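Local coordinates for protein threonine phosphate decarboxylase-like enzyme (Sulfurospirillum multivorans, PDB 6OUX) that decarboxylates L-serine O-phosphate to ethanolamine O-phosphate with the help of pyridoxal phosphate, supplying the linker precursor for norcobamide biosynthesis, at residues N7-H18 with S340-E349. Residues are numbered along the deposited sequence; the frame is centred on the assembly and turned at random.
Sequences NARNTQFTKAFH and SFVISALLVE
Asn7 meets Phe341 with its backbone and its amide alike: its carbonyl O lies 3.2 Å from Phe341 CE1, while its side-chain OD1 approaches CZ of the same ring. Arg9 bends at chi3 (-70°) and brings NH1 to Glu349 OE2, a salt bridge of 2.5 Å at the guanidinium edge; NH2 lies at the edge of the Phe341 ring. Asn10 lies over Ala345 and Val348, just ahead of helix 11-19. The axes of segments 11-18 and 340-349 cross at 107° and approach to 9.7 Å, with the amino end of the chain packed onto the small domain of an aminotransferase-like fold, where helix 339-350 leads into the strand bearing Arg355, a probable substrate ligand. Phe13 takes Val348 CG2 over the centre of one face, 3.6 Å from the centroid in a CH-pi contact, with Ser344 OG and Leu347 CD1 at its edge; Phe38 also stacks on the ring. With an alanine here, the Val348 methyl would probably lose the ring face it sits on, and a gap is likely to open beside Leu347. The next residue, Thr14, brings OG1 to 3.1 Å from Ser344 OG, whose proton goes to Ser340 O. Phe17, its ring carried toward helix 339-350 by a CG anti to N (chi1 172°), lays its outer atoms against Ile343 CG2 and Leu347 CD1, the latter 3.6 Å from CE1. His18 ends the run with NE2 against Ser340 CB.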
ATOM      1  N   ASN A   7      -2.329 -30.694 -33.430  1.00 33.46           N
ATOM      2  CA  ASN A   7      -1.995 -30.248 -32.082  1.00 35.98           C
ATOM      3  C   ASN A   7      -0.672 -29.494 -31.891  1.00 33.45           C
ATOM      4  O   ASN A   7      -0.438 -28.981 -30.801  1.00 33.62           O
ATOM      5  CB  ASN A   7      -2.100 -31.425 -31.114  1.00 33.98           C
ATOM      6  CG  ASN A   7      -3.553 -31.860 -30.914  1.00 36.86           C
ATOM      7  OD1 ASN A   7      -4.502 -31.135 -31.277  1.00 34.60           O
ATOM      8  ND2 ASN A   7      -3.733 -33.057 -30.377  1.00 38.57           N
ATOM      9  N   ALA A   8       0.175 -29.428 -32.925  1.00 28.10           N
ATOM     10  CA  ALA A   8       1.397 -28.624 -32.858  1.00 29.17           C
ATOM     11  C   ALA A   8       1.197 -27.230 -33.509  1.00 29.43           C
ATOM     12  O   ALA A   8       2.159 -26.453 -33.605  1.00 27.40           O
ATOM     13  CB  ALA A   8       2.549 -29.377 -33.524  1.00 27.93           C
ATOM     14  N   ARG A   9      -0.039 -26.953 -33.961  1.00 27.68           N
ATOM     15  CA  ARG A   9      -0.457 -25.686 -34.589  1.00 34.73           C
ATOM     16  C   ARG A   9       0.106 -24.397 -33.977  1.00 30.44           C
ATOM     17  O   ARG A   9       0.394 -23.456 -34.689  1.00 32.23           O
ATOM     18  CB  ARG A   9      -1.953 -25.510 -34.388  1.00 40.68           C
ATOM     19  CG  ARG A   9      -2.850 -25.807 -35.542  1.00 48.06           C
ATOM     20  CD  ARG A   9      -4.299 -25.722 -35.026  1.00 54.15           C
ATOM     21  NE  ARG A   9      -4.614 -26.841 -34.115  1.00 56.06           N
ATOM     22  CZ  ARG A   9      -5.037 -26.746 -32.851  1.00 47.69           C
ATOM     23  NH1 ARG A   9      -5.240 -25.571 -32.268  1.00 46.32           N
ATOM     24  NH2 ARG A   9      -5.268 -27.855 -32.164  1.00 44.74           N
ATOM     25  N   ASN A  10       0.142 -24.321 -32.654  1.00 27.28           N
ATOM     26  CA  ASN A  10       0.473 -23.050 -31.963  1.00 26.86           C
ATOM     27  C   ASN A  10       1.874 -23.007 -31.385  1.00 25.33           C
ATOM     28  O   ASN A  10       2.183 -22.178 -30.521  1.00 25.64           O
ATOM     29  CB  ASN A  10      -0.539 -22.786 -30.826  1.00 28.87           C
ATOM     30  CG  ASN A  10      -1.978 -22.584 -31.316  1.00 28.54           C
ATOM     31  OD1 ASN A  10      -2.933 -23.104 -30.709  1.00 33.29           O
ATOM     32  ND2 ASN A  10      -2.150 -21.801 -32.370  1.00 28.64           N
ATOM     33  N   THR A  11       2.735 -23.911 -31.870  1.00 23.68           N
ATOM     34  CA  THR A  11       4.028 -24.144 -31.297  1.00 22.30           C
ATOM     35  C   THR A  11       4.852 -22.838 -31.233  1.00 20.05           C
ATOM     36  O   THR A  11       5.474 -22.530 -30.200  1.00 19.01           O
ATOM     37  CB  THR A  11       4.806 -25.277 -32.076  1.00 20.94           C
ATOM     38  OG1 THR A  11       4.143 -26.551 -31.951  1.00 20.31           O
ATOM     39  CG2 THR A  11       6.189 -25.442 -31.576  1.00 19.89           C
ATOM     40  N   GLN A  12       4.839 -22.094 -32.327  1.00 23.50           N
ATOM     41  CA  GLN A  12       5.605 -20.829 -32.435  1.00 24.06           C
ATOM     42  C   GLN A  12       5.151 -19.883 -31.336  1.00 24.44           C
ATOM     43  O   GLN A  12       5.941 -19.388 -30.532  1.00 26.15           O
ATOM     44  CB  GLN A  12       5.454 -20.195 -33.827  1.00 23.24           C
ATOM     45  CG  GLN A  12       6.391 -18.986 -34.000  1.00 25.99           C
ATOM     46  CD  GLN A  12       6.338 -18.332 -35.391  1.00 24.67           C
ATOM     47  OE1 GLN A  12       5.534 -18.673 -36.270  1.00 23.46           O
ATOM     48  NE2 GLN A  12       7.232 -17.405 -35.590  1.00 23.67           N
ATOM     49  N   PHE A  13       3.850 -19.713 -31.241  1.00 25.16           N
ATOM     50  CA  PHE A  13       3.284 -18.937 -30.143  1.00 22.68           C
ATOM     51  C   PHE A  13       3.681 -19.490 -28.763  1.00 23.05           C
ATOM     52  O   PHE A  13       4.199 -18.774 -27.888  1.00 21.82           O
ATOM     53  CB  PHE A  13       1.776 -18.893 -30.282  1.00 21.82           C
ATOM     54  CG  PHE A  13       1.095 -18.149 -29.170  1.00 21.61           C
ATOM     55  CD1 PHE A  13       0.752 -18.806 -27.946  1.00 21.62           C
ATOM     56  CD2 PHE A  13       0.816 -16.791 -29.298  1.00 23.36           C
ATOM     57  CE1 PHE A  13       0.148 -18.119 -26.933  1.00 21.16           C
ATOM     58  CE2 PHE A  13       0.199 -16.119 -28.260  1.00 22.21           C
ATOM     59  CZ  PHE A  13      -0.150 -16.782 -27.096  1.00 21.66           C
ATOM     60  N   THR A  14       3.449 -20.779 -28.555  1.00 25.48           N
ATOM     61  CA  THR A  14       3.814 -21.399 -27.251  1.00 21.32           C
ATOM     62  C   THR A  14       5.240 -21.177 -26.855  1.00 21.41           C
ATOM     63  O   THR A  14       5.552 -20.857 -25.675  1.00 22.17           O
ATOM     64  CB  THR A  14       3.584 -22.895 -27.289  1.00 22.14           C
ATOM     65  OG1 THR A  14       2.244 -23.155 -27.675  1.00 22.23           O
ATOM     66  CG2 THR A  14       3.922 -23.539 -25.937  1.00 22.51           C
ATOM     67  N   LYS A  15       6.155 -21.349 -27.813  1.00 23.09           N
ATOM     68  CA  LYS A  15       7.564 -21.139 -27.483  1.00 22.97           C
ATOM     69  C   LYS A  15       7.860 -19.714 -27.093  1.00 23.06           C
ATOM     70  O   LYS A  15       8.578 -19.482 -26.097  1.00 24.10           O
ATOM     71  CB  LYS A  15       8.503 -21.593 -28.628  1.00 24.95           C
ATOM     72  CG  LYS A  15       8.623 -23.111 -28.688  1.00 24.66           C
ATOM     73  CD  LYS A  15       9.780 -23.478 -29.591  1.00 26.95           C
ATOM     74  CE  LYS A  15       9.738 -24.940 -30.022  1.00 25.87           C
ATOM     75  NZ  LYS A  15      11.150 -25.331 -30.251  1.00 28.01           N
ATOM     76  N   ALA A  16       7.345 -18.743 -27.867  1.00 24.28           N
ATOM     77  CA  ALA A  16       7.564 -17.319 -27.539  1.00 22.20           C
ATOM     78  C   ALA A  16       6.921 -17.009 -26.184  1.00 25.68           C
ATOM     79  O   ALA A  16       7.492 -16.315 -25.329  1.00 27.93           O
ATOM     80  CB  ALA A  16       6.943 -16.449 -28.623  1.00 22.11           C
ATOM     81  N   PHE A  17       5.724 -17.544 -25.981  1.00 26.12           N
ATOM     82  CA  PHE A  17       4.973 -17.302 -24.721  1.00 28.91           C
ATOM     83  C   PHE A  17       5.790 -17.743 -23.450  1.00 32.57           C
ATOM     84  O   PHE A  17       5.990 -16.964 -22.503  1.00 29.87           O
ATOM     85  CB  PHE A  17       3.596 -17.973 -24.894  1.00 26.35           C
ATOM     86  CG  PHE A  17       2.743 -18.015 -23.657  1.00 25.89           C
ATOM     87  CD1 PHE A  17       1.873 -16.973 -23.358  1.00 21.74           C
ATOM     88  CD2 PHE A  17       2.765 -19.127 -22.816  1.00 25.66           C
ATOM     89  CE1 PHE A  17       1.062 -17.050 -22.244  1.00 22.88           C
ATOM     90  CE2 PHE A  17       1.942 -19.187 -21.684  1.00 24.24           C
ATOM     91  CZ  PHE A  17       1.119 -18.132 -21.406  1.00 20.96           C
ATOM     92  N   HIS A  18       6.346 -18.951 -23.486  1.00 36.23           N
ATOM     93  CA  HIS A  18       7.354 -19.388 -22.492  1.00 37.88           C
ATOM     94  C   HIS A  18       8.631 -18.553 -22.354  1.00 37.64           C
ATOM     95  O   HIS A  18       9.161 -18.412 -21.263  1.00 42.66           O
ATOM     96  CB  HIS A  18       7.769 -20.819 -22.766  1.00 39.56           C
ATOM     97  CG  HIS A  18       6.722 -21.841 -22.427  1.00 47.90           C
ATOM     98  ND1 HIS A  18       5.616 -21.570 -21.643  1.00 53.01           N
ATOM     99  CD2 HIS A  18       6.644 -23.158 -22.736  1.00 48.61           C
ATOM    100  CE1 HIS A  18       4.897 -22.671 -21.499  1.00 52.17           C
ATOM    101  NE2 HIS A  18       5.508 -23.650 -22.144  1.00 53.00           N
ATOM    102  N   SER A 340       0.568 -26.101 -21.219  1.00 14.84           N
ATOM    103  CA  SER A 340       1.017 -25.063 -22.240  1.00 17.52           C
ATOM    104  C   SER A 340       0.231 -25.120 -23.568  1.00 16.35           C
ATOM    105  O   SER A 340      -0.174 -24.095 -24.109  1.00 17.43           O
ATOM    106  CB  SER A 340       2.559 -25.159 -22.519  1.00 17.95           C
ATOM    107  OG  SER A 340       2.908 -26.487 -22.985  1.00 16.66           O
ATOM    108  N   PHE A 341      -0.052 -26.325 -24.031  1.00 18.07           N
ATOM    109  CA  PHE A 341      -0.882 -26.555 -25.192  1.00 18.16           C
ATOM    110  C   PHE A 341      -2.271 -25.977 -24.997  1.00 17.99           C
ATOM    111  O   PHE A 341      -2.751 -25.289 -25.859  1.00 19.06           O
ATOM    112  CB  PHE A 341      -1.021 -28.041 -25.473  1.00 20.30           C
ATOM    113  CG  PHE A 341      -2.059 -28.362 -26.503  1.00 21.22           C
ATOM    114  CD1 PHE A 341      -1.827 -28.115 -27.870  1.00 22.87           C
ATOM    115  CD2 PHE A 341      -3.270 -28.912 -26.125  1.00 21.30           C
ATOM    116  CE1 PHE A 341      -2.823 -28.377 -28.796  1.00 23.00           C
ATOM    117  CE2 PHE A 341      -4.257 -29.174 -27.056  1.00 21.82           C
ATOM    118  CZ  PHE A 341      -4.042 -28.903 -28.375  1.00 21.70           C
ATOM    119  N   VAL A 342      -2.873 -26.251 -23.851  1.00 17.25           N
ATOM    120  CA  VAL A 342      -4.214 -25.801 -23.532  1.00 16.55           C
ATOM    121  C   VAL A 342      -4.241 -24.308 -23.345  1.00 17.38           C
ATOM    122  O   VAL A 342      -5.099 -23.635 -23.905  1.00 17.28           O
ATOM    123  CB  VAL A 342      -4.832 -26.567 -22.350  1.00 15.24           C
ATOM    124  CG1 VAL A 342      -6.231 -26.070 -22.011  1.00 14.87           C
ATOM    125  CG2 VAL A 342      -4.917 -28.000 -22.719  1.00 16.46           C
ATOM    126  N   ILE A 343      -3.298 -23.785 -22.592  1.00 16.55           N
ATOM    127  CA  ILE A 343      -3.198 -22.326 -22.368  1.00 16.13           C
ATOM    128  C   ILE A 343      -3.012 -21.489 -23.646  1.00 17.79           C
ATOM    129  O   ILE A 343      -3.684 -20.473 -23.841  1.00 15.56           O
ATOM    130  CB  ILE A 343      -2.160 -22.025 -21.304  1.00 16.04           C
ATOM    131  CG1 ILE A 343      -2.631 -22.599 -19.977  1.00 17.42           C
ATOM    132  CG2 ILE A 343      -1.848 -20.526 -21.178  1.00 16.44           C
ATOM    133  CD1 ILE A 343      -1.495 -22.847 -18.947  1.00 17.94           C
ATOM    134  N   SER A 344      -2.172 -21.976 -24.563  1.00 17.64           N
ATOM    135  CA  SER A 344      -1.965 -21.323 -25.831  1.00 18.61           C
ATOM    136  C   SER A 344      -3.192 -21.392 -26.743  1.00 18.30           C
ATOM    137  O   SER A 344      -3.536 -20.417 -27.391  1.00 17.36           O
ATOM    138  CB  SER A 344      -0.733 -21.919 -26.511  1.00 19.85           C
ATOM    139  OG  SER A 344       0.404 -21.665 -25.751  1.00 22.20           O
ATOM    140  N   ALA A 345      -3.862 -22.521 -26.789  1.00 18.57           N
ATOM    141  CA  ALA A 345      -5.043 -22.609 -27.621  1.00 19.43           C
ATOM    142  C   ALA A 345      -6.173 -21.739 -27.095  1.00 20.45           C
ATOM    143  O   ALA A 345      -6.884 -21.096 -27.899  1.00 20.30           O
ATOM    144  CB  ALA A 345      -5.511 -24.055 -27.764  1.00 19.77           C
ATOM    145  N   LEU A 346      -6.345 -21.695 -25.765  1.00 20.83           N
ATOM    146  CA  LEU A 346      -7.333 -20.817 -25.163  1.00 18.55           C
ATOM    147  C   LEU A 346      -7.058 -19.368 -25.518  1.00 19.52           C
ATOM    148  O   LEU A 346      -7.999 -18.611 -25.811  1.00 17.62           O
ATOM    149  CB  LEU A 346      -7.368 -20.982 -23.632  1.00 21.17           C
ATOM    150  CG  LEU A 346      -8.029 -22.284 -23.151  1.00 19.85           C
ATOM    151  CD1 LEU A 346      -7.629 -22.632 -21.733  1.00 19.81           C
ATOM    152  CD2 LEU A 346      -9.540 -22.187 -23.287  1.00 20.17           C
ATOM    153  N   LEU A 347      -5.805 -18.944 -25.436  1.00 18.83           N
ATOM    154  CA  LEU A 347      -5.472 -17.533 -25.754  1.00 20.88           C
ATOM    155  C   LEU A 347      -5.741 -17.252 -27.267  1.00 21.39           C
ATOM    156  O   LEU A 347      -6.524 -16.348 -27.649  1.00 20.14           O
ATOM    157  CB  LEU A 347      -4.008 -17.223 -25.406  1.00 19.10           C
ATOM    158  CG  LEU A 347      -3.802 -16.985 -23.909  1.00 19.88           C
ATOM    159  CD1 LEU A 347      -2.316 -16.916 -23.561  1.00 18.95           C
ATOM    160  CD2 LEU A 347      -4.542 -15.728 -23.473  1.00 19.22           C
ATOM    161  N   VAL A 348      -5.129 -18.072 -28.106  1.00 21.18           N
ATOM    162  CA  VAL A 348      -5.055 -17.752 -29.538  1.00 23.60           C
ATOM    163  C   VAL A 348      -6.445 -17.896 -30.159  1.00 23.78           C
ATOM    164  O   VAL A 348      -6.882 -17.078 -30.939  1.00 25.75           O
ATOM    165  CB  VAL A 348      -3.975 -18.648 -30.230  1.00 25.25           C
ATOM    166  CG1 VAL A 348      -4.059 -18.633 -31.756  1.00 27.00           C
ATOM    167  CG2 VAL A 348      -2.586 -18.211 -29.826  1.00 24.20           C
ATOM    168  N   GLU A 349      -7.142 -18.955 -29.822  1.00 23.66           N
ATOM    169  CA  GLU A 349      -8.341 -19.322 -30.531  1.00 25.96           C
ATOM    170  C   GLU A 349      -9.567 -18.692 -29.876  1.00 27.62           C
ATOM    171  O   GLU A 349     -10.556 -18.421 -30.552  1.00 23.59           O
ATOM    172  CB  GLU A 349      -8.403 -20.859 -30.643  1.00 27.40           C
ATOM    173  CG  GLU A 349      -7.298 -21.378 -31.540  1.00 30.78           C
ATOM    174  CD  GLU A 349      -6.958 -22.871 -31.407  1.00 32.25           C
ATOM    175  OE1 GLU A 349      -7.804 -23.688 -30.964  1.00 35.48           O
ATOM    176  OE2 GLU A 349      -5.802 -23.213 -31.769  1.00 30.56           O
TER